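Regulator of polyketide synthase expression (Bifidobacterium adolescentis, PDB 3ONQ) probably acts as a transcriptional regulator of polyketide synthase expression, binding DNA through a PucR-type C-terminal helix-turn-helix domain. Local coordinates at the interface of chains A and B. Residues are numbered along the deposited sequence; one frame, centred on the assembly and turned at random. Chains: chain A/B, Regulator of polyketide synthase expression.

The interface of chains A and B. Residues chain A 167, 170-171, 252, 256, 259; chain B 167, 170-171, 252, 256, 259.
A:Ala170 and B:Ala170 meet through water 1, which sits near the two-fold axis and takes both backbone carbonyls, 2.7 Å from A:Ala170 O and 2.7 Å from B:Ala170 O. The carbonyls of A:Leu171 and B:Leu171 lie near the same water but make at most weak bonds to it. Apart from this water bridge, no direct polar bond crosses the patch, and the contacts are between carbons. A:Leu171 and B:Leu171 cross obliquely at the centre, branch tip to branch tip, with A:Leu171 CD2 packed tightly at 3.5 Å from B:Leu171 CD2. In both, CG stands anti to the carbonyl carbon (chi1 -73° in A), which carries the isobutyl group over to the partner. A:Leu171 CD2 also touches the methyl B:Ala170 CB at 3.7 Å, while its CD1 meets the methyl B:Thr252 CG2 at 4.1 Å. In the twin contact A:Thr252 turns CG2, anti to its backbone N, toward both branches of B:Leu171. At the base of A:Leu171, CB lies 4.2 Å from B:Ile256 CD1 and 4.2 Å from CE of the selenomethionine B:Met259. An alanine in place of A:Leu171 would probably open a gap between B:Leu171, B:Ala170 and B:Thr252 and leave B:Leu171 freer to turn. The patch thus sets each short helix 166-172 against the partner's C-terminal helix (244-261 in A, 244-260 in B), and may help pair the chains and their helix-turn-helix domains, if this assembly is the biological one.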
loop_
_atom_site.group_PDB
_atom_site.type_symbol
_atom_site.label_atom_id
_atom_site.label_comp_id
_atom_site.label_asym_id
_atom_site.label_seq_id
_atom_site.Cartn_x
_atom_site.Cartn_y
_atom_site.Cartn_z
ATOM N N PRO A 167 -13.276 -17.980 10.100
ATOM C CA PRO A 167 -14.020 -16.956 10.840
ATOM C C PRO A 167 -13.301 -16.538 12.117
ATOM O O PRO A 167 -13.290 -15.356 12.443
ATOM C CB PRO A 167 -15.346 -17.651 11.175
ATOM C CG PRO A 167 -15.496 -18.708 10.158
ATOM C CD PRO A 167 -14.073 -19.201 9.899
ATOM N N ALA A 170 -10.481 -14.273 11.345
ATOM C CA ALA A 170 -11.082 -12.982 10.996
ATOM C C ALA A 170 -11.517 -12.230 12.265
ATOM O O ALA A 170 -11.296 -11.035 12.393
ATOM C CB ALA A 170 -12.263 -13.167 10.046
ATOM N N LEU A 171 -12.096 -12.942 13.218
ATOM C CA LEU A 171 -12.511 -12.314 14.476
ATOM C C LEU A 171 -11.345 -11.723 15.256
ATOM O O LEU A 171 -11.514 -10.728 15.949
ATOM C CB LEU A 171 -13.255 -13.316 15.358
ATOM C CG LEU A 171 -14.664 -13.653 14.857
ATOM C CD1 LEU A 171 -15.201 -14.885 15.573
ATOM C CD2 LEU A 171 -15.595 -12.444 15.029
ATOM N N THR A 252 -20.611 -16.462 8.119
ATOM C CA THR A 252 -19.563 -15.461 8.300
ATOM C C THR A 252 -19.136 -14.898 6.945
ATOM O O THR A 252 -18.944 -13.709 6.805
ATOM C CB THR A 252 -18.325 -16.073 8.973
ATOM O OG1 THR A 252 -18.724 -16.683 10.197
ATOM C CG2 THR A 252 -17.247 -14.999 9.253
ATOM N N ILE A 256 -19.419 -10.981 5.675
ATOM C CA ILE A 256 -18.244 -10.294 5.167
ATOM C C ILE A 256 -18.496 -9.733 3.766
ATOM O O ILE A 256 -18.217 -8.566 3.493
ATOM C CB ILE A 256 -17.020 -11.220 5.179
ATOM C CG1 ILE A 256 -16.530 -11.356 6.618
ATOM C CG2 ILE A 256 -15.912 -10.663 4.281
ATOM C CD1 ILE A 256 -15.449 -12.368 6.801
HETATM N N MSE A 259 -21.089 -6.719 3.870
HETATM C CA MSE A 259 -20.594 -5.490 4.456
HETATM C C MSE A 259 -19.610 -4.864 3.477
HETATM O O MSE A 259 -19.524 -3.646 3.351
HETATM C CB MSE A 259 -19.899 -5.772 5.787
HETATM C CG MSE A 259 -20.810 -6.375 6.843
HETATM SE SE MSE A 259 -19.872 -6.504 8.558
HETATM C CE MSE A 259 -18.704 -8.025 8.184
ATOM N N PRO B 167 -21.459 -9.596 16.447
ATOM C CA PRO B 167 -20.532 -10.488 15.741
ATOM C C PRO B 167 -19.941 -9.826 14.508
ATOM O O PRO B 167 -18.732 -9.944 14.280
ATOM C CB PRO B 167 -21.414 -11.666 15.310
ATOM C CG PRO B 167 -22.642 -11.563 16.124
ATOM C CD PRO B 167 -22.834 -10.117 16.448
ATOM N N ALA B 170 -17.390 -7.293 15.497
ATOM C CA ALA B 170 -16.145 -7.991 15.837
ATOM C C ALA B 170 -15.375 -8.371 14.559
ATOM O O ALA B 170 -14.152 -8.194 14.480
ATOM C CB ALA B 170 -16.436 -9.228 16.697
ATOM N N LEU B 171 -16.100 -8.874 13.556
ATOM C CA LEU B 171 -15.499 -9.206 12.265
ATOM C C LEU B 171 -14.800 -7.999 11.624
ATOM O O LEU B 171 -13.799 -8.157 10.935
ATOM C CB LEU B 171 -16.539 -9.797 11.290
ATOM C CG LEU B 171 -17.059 -11.201 11.637
ATOM C CD1 LEU B 171 -18.203 -11.577 10.706
ATOM C CD2 LEU B 171 -15.957 -12.261 11.589
ATOM N N THR B 252 -20.590 -17.063 18.104
ATOM C CA THR B 252 -19.484 -16.111 18.024
ATOM C C THR B 252 -18.873 -15.853 19.409
ATOM O O THR B 252 -17.647 -15.879 19.575
ATOM C CB THR B 252 -19.929 -14.792 17.349
ATOM O OG1 THR B 252 -20.438 -15.079 16.039
ATOM C CG2 THR B 252 -18.750 -13.813 17.216
ATOM N N ILE B 256 -15.009 -16.415 20.683
ATOM C CA ILE B 256 -14.229 -15.329 21.293
ATOM C C ILE B 256 -13.695 -15.784 22.661
ATOM O O ILE B 256 -12.509 -15.637 22.976
ATOM C CB ILE B 256 -15.065 -14.037 21.473
ATOM C CG1 ILE B 256 -15.305 -13.322 20.135
ATOM C CG2 ILE B 256 -14.397 -13.091 22.489
ATOM C CD1 ILE B 256 -14.024 -12.874 19.437
HETATM N N MSE B 259 -10.964 -18.707 22.516
HETATM C CA MSE B 259 -9.675 -18.175 22.075
HETATM C C MSE B 259 -9.007 -17.353 23.184
HETATM O O MSE B 259 -7.797 -17.408 23.386
HETATM C CB MSE B 259 -9.863 -17.320 20.826
HETATM C CG MSE B 259 -10.349 -18.142 19.639
HETATM SE SE MSE B 259 -10.317 -17.133 17.996
HETATM C CE MSE B 259 -11.775 -15.867 18.336
HETATM O O HOH W 1 -11.711 -8.594 13.455
#